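Local coordinates for pseudoaglycone deacetylase Dbv21 (Actinoplanes teichomyceticus, PDB 3DFI), which probably removes an acetyl group from the pseudoaglycone precursor of the lipoglycopeptide antibiotic A40926, as a zinc-binding hydrolase of the PIG-L deacetylase family, at residues A[61-66]-A[230-235]; A[136-141]-A[169-174]; A[199-204]-A[264-269]; A[208-213]-A[250-255]. All blocks are in the same frame, centred on the assembly; numbering follows the deposited sequence.

In the fold
From the N terminus, contact 1 opens at 61-66, at the C-terminal end of helix 54-63, and closes only at 230-235, a loop that takes in strands 89-92, 148-152, 179-182 and 201-210. Contact 2 is nested in that long loop and pairs helices 126-144 and 159-174. Contact 3 opens at 199-204, before contact 1 has closed, and ends at 264-269, so the two cross; it zips the edge strand 201-210 to strand 258-266. Contact 4, nested inside contact 3, crosses contact 1 as well and fits the end of helix 240-251 against the far end of strand 201-210. Contacts 2 and 3 touch, R173 CD lying 3.3 Å from R266 NH1, whereas contact 1 stands apart from the others.

Contact 1 (A[61-66]-A[230-235]); sequences ARWGLS and LSVLDG
A chi1 of 78° puts the hydroxyl of S231 between its own backbone N and carbonyl carbon, facing R62 and W63, and V232 has CG1 anti to the backbone N (chi1 178°); CG2 is the branch that meets the other segment. Two helix ends face each other here. Helix 54-63 finishes in a Schellman motif, with G64 at positive phi and G64 N bonded 3.1 Å back to A61 O, while helix 227-233 offers S231 and V232 from its last turn. The two segments bury 156 Å² between them. S231 OG sits 3.1 Å from R62 O, a carbonyl in the last turn of helix 54-63, and also has T228 O of its own helix as a hydrogen-bond acceptor; the single hydroxyl proton can serve one of them at a time. S231 OG is also 3.5 Å from W63 CA. W63 turns its CB away from segment 230-235, yet its side chain touches T228 and Q229 of the same helix, and it lies about 10 Å from the bound zinc ion, side chain to metal. R62, in cation-pi contact with F59, runs its aliphatic part past V232, R62 CD lying 4.3 Å from V232 CG2. That same methyl, V232 CG2, approaches the edge of the indole near its plane, 4.3 Å from W63 CD1.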
loop_
_atom_site.group_PDB
_atom_site.type_symbol
_atom_site.label_atom_id
_atom_site.label_comp_id
_atom_site.label_asym_id
_atom_site.label_seq_id
_atom_site.Cartn_x
_atom_site.Cartn_y
_atom_site.Cartn_z
ATOM N N ALA A 61 -1.512 -19.841 -10.661
ATOM C CA ALA A 61 -2.063 -20.064 -12.006
ATOM C C ALA A 61 -2.859 -18.868 -12.530
ATOM O O ALA A 61 -2.746 -18.530 -13.708
ATOM C CB ALA A 61 -2.906 -21.345 -12.056
ATOM N N ARG A 62 -3.651 -18.241 -11.659
ATOM C CA ARG A 62 -4.394 -17.014 -11.977
ATOM C C ARG A 62 -3.508 -15.796 -12.267
ATOM O O ARG A 62 -3.925 -14.864 -12.979
ATOM C CB ARG A 62 -5.380 -16.658 -10.851
ATOM C CG ARG A 62 -6.803 -16.356 -11.365
ATOM C CD ARG A 62 -7.775 -15.852 -10.288
ATOM N NE ARG A 62 -7.366 -16.170 -8.911
ATOM C CZ ARG A 62 -8.180 -16.640 -7.961
ATOM N NH1 ARG A 62 -9.459 -16.882 -8.225
ATOM N NH2 ARG A 62 -7.708 -16.889 -6.743
ATOM N N TRP A 63 -2.306 -15.785 -11.696
ATOM C CA TRP A 63 -1.343 -14.728 -11.986
ATOM C C TRP A 63 -0.518 -15.045 -13.245
ATOM O O TRP A 63 0.244 -14.205 -13.718
ATOM C CB TRP A 63 -0.423 -14.513 -10.801
ATOM C CG TRP A 63 -1.132 -14.037 -9.570
ATOM C CD1 TRP A 63 -2.331 -13.379 -9.508
ATOM C CD2 TRP A 63 -0.668 -14.154 -8.224
ATOM N NE1 TRP A 63 -2.651 -13.100 -8.201
ATOM C CE2 TRP A 63 -1.641 -13.556 -7.393
ATOM C CE3 TRP A 63 0.477 -14.694 -7.640
ATOM C CZ2 TRP A 63 -1.512 -13.504 -6.014
ATOM C CZ3 TRP A 63 0.604 -14.632 -6.252
ATOM C CH2 TRP A 63 -0.385 -14.050 -5.464
ATOM N N GLY A 64 -0.681 -16.246 -13.784
ATOM C CA GLY A 64 0.027 -16.642 -14.998
ATOM C C GLY A 64 1.371 -17.305 -14.752
ATOM O O GLY A 64 2.192 -17.403 -15.676
ATOM N N LEU A 65 1.573 -17.776 -13.517
ATOM C CA LEU A 65 2.821 -18.425 -13.082
ATOM C C LEU A 65 2.722 -19.951 -13.154
ATOM O O LEU A 65 1.655 -20.514 -12.935
ATOM C CB LEU A 65 3.194 -18.000 -11.643
ATOM C CG LEU A 65 3.285 -16.497 -11.335
ATOM C CD1 LEU A 65 3.600 -16.258 -9.875
ATOM C CD2 LEU A 65 4.325 -15.814 -12.224
ATOM N N SER A 66 3.835 -20.605 -13.480
ATOM C CA SER A 66 3.907 -22.080 -13.646
ATOM C C SER A 66 4.362 -22.709 -12.302
ATOM O O SER A 66 4.974 -22.012 -11.497
ATOM C CB SER A 66 4.871 -22.421 -14.758
ATOM N N LEU A 230 -2.007 -7.224 -11.796
ATOM C CA LEU A 230 -2.818 -6.658 -12.884
ATOM C C LEU A 230 -3.414 -7.681 -13.825
ATOM O O LEU A 230 -4.342 -7.360 -14.588
ATOM C CB LEU A 230 -2.088 -5.538 -13.637
ATOM C CG LEU A 230 -2.292 -4.164 -12.947
ATOM C CD1 LEU A 230 -1.861 -4.149 -11.473
ATOM C CD2 LEU A 230 -1.599 -3.045 -13.706
ATOM N N SER A 231 -2.939 -8.926 -13.769
ATOM C CA SER A 231 -3.608 -9.943 -14.586
ATOM C C SER A 231 -5.051 -10.211 -14.080
ATOM O O SER A 231 -5.892 -10.719 -14.829
ATOM C CB SER A 231 -2.769 -11.219 -14.782
ATOM O OG SER A 231 -2.805 -12.052 -13.655
ATOM N N VAL A 232 -5.314 -9.836 -12.817
ATOM C CA VAL A 232 -6.672 -9.837 -12.237
ATOM C C VAL A 232 -7.274 -8.421 -12.215
ATOM O O VAL A 232 -8.381 -8.211 -12.678
ATOM C CB VAL A 232 -6.697 -10.441 -10.783
ATOM C CG1 VAL A 232 -8.125 -10.392 -10.182
ATOM C CG2 VAL A 232 -6.198 -11.883 -10.790
ATOM N N LEU A 233 -6.536 -7.460 -11.664
ATOM C CA LEU A 233 -7.037 -6.095 -11.473
ATOM C C LEU A 233 -7.251 -5.341 -12.791
ATOM O O LEU A 233 -8.096 -4.442 -12.865
ATOM C CB LEU A 233 -6.119 -5.300 -10.531
ATOM C CG LEU A 233 -6.035 -5.810 -9.085
ATOM C CD1 LEU A 233 -4.988 -4.997 -8.276
ATOM C CD2 LEU A 233 -7.421 -5.779 -8.387
ATOM N N ASP A 234 -6.490 -5.712 -13.820
ATOM C CA ASP A 234 -6.654 -5.149 -15.172
ATOM C C ASP A 234 -6.879 -6.278 -16.185
ATOM O O ASP A 234 -6.394 -6.247 -17.329
ATOM C CB ASP A 234 -5.466 -4.244 -15.561
ATOM C CG ASP A 234 -5.745 -3.398 -16.818
ATOM O OD1 ASP A 234 -4.891 -3.297 -17.705
ATOM O OD2 ASP A 234 -6.941 -2.796 -16.898
ATOM N N GLY A 235 -7.622 -7.281 -15.713
ATOM C CA GLY A 235 -8.075 -8.399 -16.512
ATOM C C GLY A 235 -9.033 -7.892 -17.606
ATOM O O GLY A 235 -9.335 -6.692 -17.650
#

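Contact 2 (A[136-141]-A[169-174]); sequences DIESMI and LLAARE
The carboxylates of E138 and E174 are turned almost alike, their planes only 8° apart, although the two side chains cross obliquely; E138 OE2 lies 3.4 Å from E174 CB. A third flat group, the guanidinium of R173, has L169 O over the centre of one face, on the side of its helix remote from E138. The setting is a pair of neighbouring helices in an alpha/beta fold: 126-144 and 159-174 are linked in the chain through strand 148-152 of the sheet, and their segments cross at -40°. Like charges come within 5.0 Å at E138 OE2 and E174 OE2. R134, one turn before E138, forms a salt bridge with E138 OE2 and a long, weak ion pair with E174, and so probably eases the repulsion. Beneath these polar ends the packing is apolar and centres on A171, where the axes are 8.9 Å apart. A171 CB is 3.5 Å from E138 CG and 3.6 Å from I137 CG2, the branch anti to the backbone N. I137 and I141 also reach strand 9-14, at I13 and L11. One turn on from I137, the extended chain of I141 brings I141 CD1 to 4.0 Å from both A171 O and A172 N.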
loop_
_atom_site.group_PDB
_atom_site.type_symbol
_atom_site.label_atom_id
_atom_site.label_comp_id
_atom_site.label_asym_id
_atom_site.label_seq_id
_atom_site.Cartn_x
_atom_site.Cartn_y
_atom_site.Cartn_z
ATOM N N ASP A 136 8.681 -4.779 13.883
ATOM C CA ASP A 136 9.374 -4.563 12.611
ATOM C C ASP A 136 9.158 -3.168 12.017
ATOM O O ASP A 136 10.080 -2.602 11.426
ATOM C CB ASP A 136 8.962 -5.633 11.595
ATOM C CG ASP A 136 9.546 -6.989 11.899
ATOM O OD1 ASP A 136 10.039 -7.247 13.038
ATOM O OD2 ASP A 136 9.541 -7.820 10.971
ATOM N N ILE A 137 7.944 -2.633 12.147
ATOM C CA ILE A 137 7.672 -1.254 11.728
ATOM C C ILE A 137 8.406 -0.234 12.618
ATOM O O ILE A 137 8.946 0.741 12.113
ATOM C CB ILE A 137 6.136 -0.930 11.666
ATOM C CG1 ILE A 137 5.466 -1.738 10.542
ATOM C CG2 ILE A 137 5.888 0.548 11.330
ATOM C CD1 ILE A 137 3.964 -1.717 10.667
ATOM N N GLU A 138 8.439 -0.456 13.933
ATOM C CA GLU A 138 9.258 0.385 14.798
ATOM C C GLU A 138 10.729 0.343 14.365
ATOM O O GLU A 138 11.377 1.382 14.280
ATOM C CB GLU A 138 9.081 0.034 16.293
ATOM C CG GLU A 138 7.638 0.362 16.767
ATOM C CD GLU A 138 7.396 0.267 18.257
ATOM O OE1 GLU A 138 8.346 -0.020 19.005
ATOM O OE2 GLU A 138 6.237 0.503 18.686
ATOM N N SER A 139 11.250 -0.849 14.091
ATOM C CA SER A 139 12.642 -1.000 13.640
ATOM C C SER A 139 12.856 -0.231 12.330
ATOM O O SER A 139 13.863 0.456 12.174
ATOM C CB SER A 139 12.991 -2.478 13.438
ATOM O OG SER A 139 12.913 -3.174 14.659
ATOM N N MET A 140 11.895 -0.322 11.414
ATOM C CA MET A 140 11.957 0.429 10.157
ATOM C C MET A 140 11.925 1.972 10.345
ATOM O O MET A 140 12.688 2.699 9.697
ATOM C CB MET A 140 10.882 -0.059 9.170
ATOM C CG MET A 140 11.160 0.285 7.705
ATOM S SD MET A 140 12.533 -0.687 6.970
ATOM C CE MET A 140 13.980 0.264 7.281
ATOM N N ILE A 141 11.078 2.459 11.252
ATOM C CA ILE A 141 11.038 3.894 11.593
ATOM C C ILE A 141 12.366 4.404 12.167
ATOM O O ILE A 141 12.874 5.438 11.741
ATOM C CB ILE A 141 9.879 4.208 12.560
ATOM C CG1 ILE A 141 8.533 3.955 11.855
ATOM C CG2 ILE A 141 10.015 5.647 13.146
ATOM C CD1 ILE A 141 7.323 4.048 12.757
ATOM N N LEU A 169 -0.354 2.105 13.204
ATOM C CA LEU A 169 -0.877 3.113 14.157
ATOM C C LEU A 169 -0.165 3.082 15.510
ATOM O O LEU A 169 0.187 4.124 16.068
ATOM C CB LEU A 169 -2.387 2.952 14.352
ATOM C CG LEU A 169 -3.249 3.380 13.150
ATOM C CD1 LEU A 169 -4.599 2.667 13.172
ATOM C CD2 LEU A 169 -3.447 4.915 13.151
ATOM N N LEU A 170 0.032 1.882 16.040
ATOM C CA LEU A 170 0.799 1.686 17.281
ATOM C C LEU A 170 2.281 2.111 17.170
ATOM O O LEU A 170 2.839 2.747 18.076
ATOM C CB LEU A 170 0.704 0.211 17.712
ATOM C CG LEU A 170 -0.631 -0.249 18.307
ATOM C CD1 LEU A 170 -0.720 -1.770 18.302
ATOM C CD2 LEU A 170 -0.847 0.314 19.719
ATOM N N ALA A 171 2.913 1.737 16.062
ATOM C CA ALA A 171 4.340 1.997 15.872
ATOM C C ALA A 171 4.645 3.490 15.685
ATOM O O ALA A 171 5.569 4.008 16.310
ATOM C CB ALA A 171 4.908 1.156 14.703
ATOM N N ALA A 172 3.883 4.166 14.818
ATOM C CA ALA A 172 4.047 5.614 14.583
ATOM C C ALA A 172 3.730 6.469 15.825
ATOM O O ALA A 172 4.360 7.502 16.058
ATOM C CB ALA A 172 3.205 6.081 13.366
ATOM N N ARG A 173 2.749 6.037 16.613
ATOM C CA ARG A 173 2.388 6.713 17.862
ATOM C C ARG A 173 3.474 6.539 18.915
ATOM O O ARG A 173 3.777 7.474 19.671
ATOM C CB ARG A 173 1.036 6.206 18.390
ATOM C CG ARG A 173 0.510 6.925 19.654
ATOM C CD ARG A 173 -0.795 6.304 20.187
ATOM N NE ARG A 173 -1.843 6.263 19.154
ATOM C CZ ARG A 173 -2.444 5.146 18.743
ATOM N NH1 ARG A 173 -2.139 3.980 19.312
ATOM N NH2 ARG A 173 -3.346 5.187 17.761
ATOM N N GLU A 174 4.049 5.340 18.979
ATOM C CA GLU A 174 5.134 5.057 19.920
ATOM C C GLU A 174 6.313 5.959 19.592
ATOM O O GLU A 174 6.937 6.523 20.495
ATOM C CB GLU A 174 5.560 3.577 19.844
ATOM C CG GLU A 174 6.714 3.158 20.810
ATOM C CD GLU A 174 6.343 3.239 22.294
ATOM O OE1 GLU A 174 7.249 3.119 23.147
ATOM O OE2 GLU A 174 5.152 3.433 22.620
#

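Contact 3 (A[199-204]-A[264-269]); sequences DGLRLG and VIRYAA
Y267 lays one face of its ring over G200: G200 CA stands 3.8 Å from the centroid of the Y267 ring, 26° off the normal, a CH-pi contact, and G200 O lies above the centre of the ring. This closes one end of an antiparallel ladder between strand 201-210, one of the two outermost strands of the sheet, and strand 258-266. Near the ring, the guanidinium of R202 is turned almost parallel to it, the planes 12° apart, but it approaches obliquely, R202 NH1 lying 3.5 Å from Y267 CD1. A chi1 of 82° sets R202 CG between the backbone N and the carbonyl carbon; the extended chain beyond carries NE outward. I265 crosses it from the paired strand. The isoleucine CG1 lies over one face of the guanidinium, offset toward the rim, and I265 CD1 is packed tightly, 3.3 Å from R202 NE. R202 and I265 form the hydrogen-bonded pair of the ladder, with R202 N to I265 O and I265 N to R202 O both 3.0 Å and both nearly along the C=O axis. These two side chains share one face of the sheet; L201, L203, V264 and R266 share the other. There L201 CD2 rests 3.7 Å from R266 CG, and L201 and V264 together pack on L169 of helix 159-174. Past the ladder, A268 N reaches a lone pair of G200 O in the carbonyl plane at 3.3 Å, and a water donates to both D199 O and A268 O, at 2.9 Å to A268 O.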
loop_
_atom_site.group_PDB
_atom_site.type_symbol
_atom_site.label_atom_id
_atom_site.label_comp_id
_atom_site.label_asym_id
_atom_site.label_seq_id
_atom_site.Cartn_x
_atom_site.Cartn_y
_atom_site.Cartn_z
ATOM N N ASP A 199 -10.632 0.908 18.697
ATOM C CA ASP A 199 -11.402 1.694 19.662
ATOM C C ASP A 199 -10.669 2.983 20.048
ATOM O O ASP A 199 -9.438 3.001 20.079
ATOM C CB ASP A 199 -11.645 0.843 20.913
ATOM C CG ASP A 199 -12.808 -0.137 20.744
ATOM O OD1 ASP A 199 -13.588 0.004 19.770
ATOM O OD2 ASP A 199 -12.967 -1.035 21.605
ATOM N N GLY A 200 -11.414 4.053 20.333
ATOM C CA GLY A 200 -10.799 5.341 20.668
ATOM C C GLY A 200 -10.241 6.154 19.498
ATOM O O GLY A 200 -9.728 7.262 19.693
ATOM N N LEU A 201 -10.357 5.617 18.283
ATOM C CA LEU A 201 -9.898 6.301 17.077
ATOM C C LEU A 201 -11.049 6.602 16.103
ATOM O O LEU A 201 -12.010 5.818 15.995
ATOM C CB LEU A 201 -8.836 5.451 16.333
ATOM C CG LEU A 201 -7.579 4.926 17.057
ATOM C CD1 LEU A 201 -6.676 4.206 16.048
ATOM C CD2 LEU A 201 -6.796 6.051 17.701
ATOM N N ARG A 202 -10.949 7.733 15.405
ATOM C CA ARG A 202 -11.811 8.010 14.223
ATOM C C ARG A 202 -11.005 8.792 13.177
ATOM O O ARG A 202 -9.945 9.350 13.488
ATOM C CB ARG A 202 -13.144 8.704 14.585
ATOM C CG ARG A 202 -13.056 10.208 14.778
ATOM C CD ARG A 202 -14.393 10.907 15.044
ATOM N NE ARG A 202 -14.098 12.303 15.373
ATOM C CZ ARG A 202 -13.942 12.786 16.608
ATOM N NH1 ARG A 202 -14.155 12.027 17.676
ATOM N NH2 ARG A 202 -13.615 14.053 16.767
ATOM N N LEU A 203 -11.489 8.808 11.939
ATOM C CA LEU A 203 -10.811 9.513 10.852
ATOM C C LEU A 203 -11.085 11.002 10.943
ATOM O O LEU A 203 -12.212 11.416 11.225
ATOM C CB LEU A 203 -11.295 9.005 9.463
ATOM C CG LEU A 203 -11.021 7.532 9.112
ATOM C CD1 LEU A 203 -11.688 7.174 7.778
ATOM C CD2 LEU A 203 -9.535 7.187 9.061
ATOM N N GLY A 204 -10.061 11.809 10.680
ATOM C CA GLY A 204 -10.267 13.263 10.537
ATOM C C GLY A 204 -10.934 13.517 9.202
ATOM O O GLY A 204 -11.387 12.569 8.551
ATOM N N VAL A 264 -5.661 10.903 11.592
ATOM C CA VAL A 264 -6.342 10.077 12.581
ATOM C C VAL A 264 -6.403 10.837 13.886
ATOM O O VAL A 264 -5.408 11.407 14.330
ATOM C CB VAL A 264 -5.627 8.714 12.772
ATOM C CG1 VAL A 264 -6.349 7.852 13.790
ATOM C CG2 VAL A 264 -5.563 7.978 11.438
ATOM N N ILE A 265 -7.587 10.860 14.480
ATOM C CA ILE A 265 -7.775 11.531 15.718
ATOM C C ILE A 265 -8.039 10.477 16.807
ATOM O O ILE A 265 -8.877 9.585 16.648
ATOM C CB ILE A 265 -8.877 12.671 15.612
ATOM C CG1 ILE A 265 -10.183 12.183 15.023
ATOM C CG2 ILE A 265 -8.457 13.743 14.609
ATOM C CD1 ILE A 265 -11.095 13.383 14.566
ATOM N N ARG A 266 -7.296 10.572 17.905
ATOM C CA ARG A 266 -7.510 9.691 19.032
ATOM C C ARG A 266 -8.378 10.386 20.094
ATOM O O ARG A 266 -7.871 11.144 20.926
ATOM C CB ARG A 266 -6.151 9.257 19.587
ATOM C CG ARG A 266 -6.184 8.225 20.663
ATOM C CD ARG A 266 -4.868 8.329 21.400
ATOM N NE ARG A 266 -4.264 7.045 21.668
ATOM C CZ ARG A 266 -3.260 6.837 22.522
ATOM N NH1 ARG A 266 -2.818 5.613 22.670
ATOM N NH2 ARG A 266 -2.722 7.828 23.238
ATOM N N TYR A 267 -9.689 10.148 20.070
ATOM C CA TYR A 267 -10.555 10.752 21.095
ATOM C C TYR A 267 -10.444 10.081 22.472
ATOM O O TYR A 267 -10.829 10.678 23.455
ATOM C CB TYR A 267 -12.024 10.824 20.646
ATOM C CG TYR A 267 -12.615 9.494 20.274
ATOM C CD1 TYR A 267 -12.656 9.090 18.939
ATOM C CD2 TYR A 267 -13.126 8.632 21.249
ATOM C CE1 TYR A 267 -13.180 7.864 18.581
ATOM C CE2 TYR A 267 -13.662 7.396 20.902
ATOM C CZ TYR A 267 -13.690 7.025 19.563
ATOM O OH TYR A 267 -14.213 5.811 19.185
ATOM N N ALA A 268 -9.922 8.854 22.537
ATOM C CA ALA A 268 -9.823 8.145 23.819
ATOM C C ALA A 268 -8.662 7.158 23.895
ATOM O O ALA A 268 -8.525 6.282 23.043
ATOM C CB ALA A 268 -11.111 7.449 24.143
ATOM N N ALA A 269 -7.835 7.304 24.928
ATOM C CA ALA A 269 -6.720 6.379 25.151
ATOM C C ALA A 269 -6.944 5.566 26.421
ATOM O O ALA A 269 -7.599 6.018 27.352
ATOM C CB ALA A 269 -5.411 7.133 25.248
HETATM O O HOH W 1 -7.108 4.446 21.308
HETATM O O HOH W 2 -15.351 6.128 16.193
#

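Contact 4 (A[208-213]-A[250-255]); sequences LSFVDE and NAAPDG
A252 O accepts a hydrogen bond from G255 N at 3.3 Å, the bond that closes a type I turn from A252 to G255, and both of these residues lie against the ring of F210. A252 is the first residue after helix 240-251 to leave helical backbone angles. A252 CB meets the ring at an edge, near the plane, 3.7 Å from F210 CZ. From the other end of the turn, G255 O approaches the ring obliquely, 3.0 Å from F210 CD2. The CB of F210 already points toward segment 250-255, and with CG anti to the carbonyl carbon (chi1 -72°) the ring carries on in that direction, toward A252 and G255. Two residues earlier on the strand, L208 points the same way and extends the apolar surface. L208 CD2 lies 3.5 Å from A251 O and 4.1 Å from A252 CB, while L208 CD1 faces A251 CB at 4.3 Å. N258 of the neighbouring strand also touches L208, F210 and A251. The alternate residues S209 and V211 face helix 19-33 instead, S209 through a hydrogen bond to S27 and V211 by packing on A26 and Q30. Together these contacts make a surface junction of an alpha/beta fold, in which a helix end and its beta turn pack on an edge strand of the sheet before the chain enters the antiparallel strand 258-266 beside it.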
loop_
_atom_site.group_PDB
_atom_site.type_symbol
_atom_site.label_atom_id
_atom_site.label_comp_id
_atom_site.label_asym_id
_atom_site.label_seq_id
_atom_site.Cartn_x
_atom_site.Cartn_y
_atom_site.Cartn_z
ATOM N N LEU A 208 -7.653 15.635 -0.296
ATOM C CA LEU A 208 -7.204 15.312 -1.635
ATOM C C LEU A 208 -5.793 15.839 -1.870
ATOM O O LEU A 208 -5.537 17.033 -1.738
ATOM C CB LEU A 208 -8.174 15.902 -2.665
ATOM C CG LEU A 208 -9.446 15.154 -3.113
ATOM C CD1 LEU A 208 -9.953 14.079 -2.144
ATOM C CD2 LEU A 208 -10.547 16.156 -3.406
ATOM N N SER A 209 -4.884 14.939 -2.217
ATOM C CA SER A 209 -3.537 15.320 -2.609
ATOM C C SER A 209 -3.472 15.376 -4.137
ATOM O O SER A 209 -3.579 14.353 -4.827
ATOM C CB SER A 209 -2.491 14.379 -1.973
ATOM O OG SER A 209 -1.445 14.023 -2.888
ATOM N N PHE A 210 -3.349 16.592 -4.658
ATOM C CA PHE A 210 -3.281 16.835 -6.092
ATOM C C PHE A 210 -1.865 16.697 -6.600
ATOM O O PHE A 210 -0.908 17.055 -5.900
ATOM C CB PHE A 210 -3.822 18.225 -6.415
ATOM C CG PHE A 210 -5.302 18.335 -6.258
ATOM C CD1 PHE A 210 -5.858 18.771 -5.059
ATOM C CD2 PHE A 210 -6.149 17.986 -7.307
ATOM C CE1 PHE A 210 -7.243 18.869 -4.912
ATOM C CE2 PHE A 210 -7.529 18.076 -7.167
ATOM C CZ PHE A 210 -8.073 18.518 -5.959
ATOM N N VAL A 211 -1.741 16.165 -7.812
ATOM C CA VAL A 211 -0.442 15.930 -8.433
ATOM C C VAL A 211 -0.444 16.493 -9.859
ATOM O O VAL A 211 -1.508 16.753 -10.432
ATOM C CB VAL A 211 -0.043 14.410 -8.432
ATOM C CG1 VAL A 211 -0.116 13.804 -7.008
ATOM C CG2 VAL A 211 -0.891 13.603 -9.418
ATOM N N ASP A 212 0.744 16.694 -10.420
ATOM C CA ASP A 212 0.865 17.195 -11.783
ATOM C C ASP A 212 0.800 16.029 -12.788
ATOM O O ASP A 212 0.763 14.858 -12.379
ATOM C CB ASP A 212 2.128 18.062 -11.943
ATOM C CG ASP A 212 3.438 17.283 -11.767
ATOM O OD1 ASP A 212 4.486 17.943 -11.616
ATOM O OD2 ASP A 212 3.450 16.039 -11.785
ATOM N N GLU A 213 0.763 16.325 -14.085
ATOM C CA GLU A 213 0.581 15.245 -15.059
ATOM C C GLU A 213 1.703 14.211 -15.075
ATOM O O GLU A 213 1.443 13.035 -15.291
ATOM C CB GLU A 213 0.247 15.751 -16.474
ATOM C CG GLU A 213 0.778 17.117 -16.843
ATOM C CD GLU A 213 -0.101 17.820 -17.868
ATOM O OE1 GLU A 213 -0.425 19.018 -17.665
ATOM O OE2 GLU A 213 -0.481 17.176 -18.873
ATOM N N ASN A 250 -14.176 11.943 -10.076
ATOM C CA ASN A 250 -15.383 12.064 -9.248
ATOM C C ASN A 250 -15.137 12.916 -8.011
ATOM O O ASN A 250 -16.010 13.682 -7.620
ATOM C CB ASN A 250 -15.914 10.689 -8.807
ATOM C CG ASN A 250 -16.569 9.886 -9.948
ATOM O OD1 ASN A 250 -16.978 10.427 -11.000
ATOM N ND2 ASN A 250 -16.675 8.573 -9.719
ATOM N N ALA A 251 -13.945 12.787 -7.416
ATOM C CA ALA A 251 -13.595 13.493 -6.176
ATOM C C ALA A 251 -13.273 14.972 -6.388
ATOM O O ALA A 251 -13.403 15.765 -5.459
ATOM C CB ALA A 251 -12.444 12.801 -5.473
ATOM N N ALA A 252 -12.842 15.334 -7.597
ATOM C CA ALA A 252 -12.524 16.726 -7.923
ATOM C C ALA A 252 -12.601 16.938 -9.426
ATOM O O ALA A 252 -11.574 16.889 -10.107
ATOM C CB ALA A 252 -11.146 17.118 -7.389
ATOM N N PRO A 253 -13.825 17.171 -9.947
ATOM C CA PRO A 253 -14.148 17.185 -11.384
ATOM C C PRO A 253 -13.346 18.169 -12.243
ATOM O O PRO A 253 -13.223 17.965 -13.461
ATOM C CB PRO A 253 -15.636 17.566 -11.401
ATOM C CG PRO A 253 -16.148 17.134 -10.083
ATOM C CD PRO A 253 -15.024 17.416 -9.126
ATOM N N ASP A 254 -12.809 19.216 -11.612
ATOM C CA ASP A 254 -12.164 20.316 -12.333
ATOM C C ASP A 254 -10.627 20.316 -12.270
ATOM O O ASP A 254 -9.984 21.028 -13.048
ATOM C CB ASP A 254 -12.681 21.661 -11.808
ATOM C CG ASP A 254 -14.195 21.814 -11.938
ATOM O OD1 ASP A 254 -14.734 21.678 -13.073
ATOM O OD2 ASP A 254 -14.842 22.090 -10.895
ATOM N N GLY A 255 -10.042 19.523 -11.371
ATOM C CA GLY A 255 -8.652 19.758 -10.962
ATOM C C GLY A 255 -7.584 18.685 -11.060
ATOM O O GLY A 255 -6.668 18.657 -10.233
#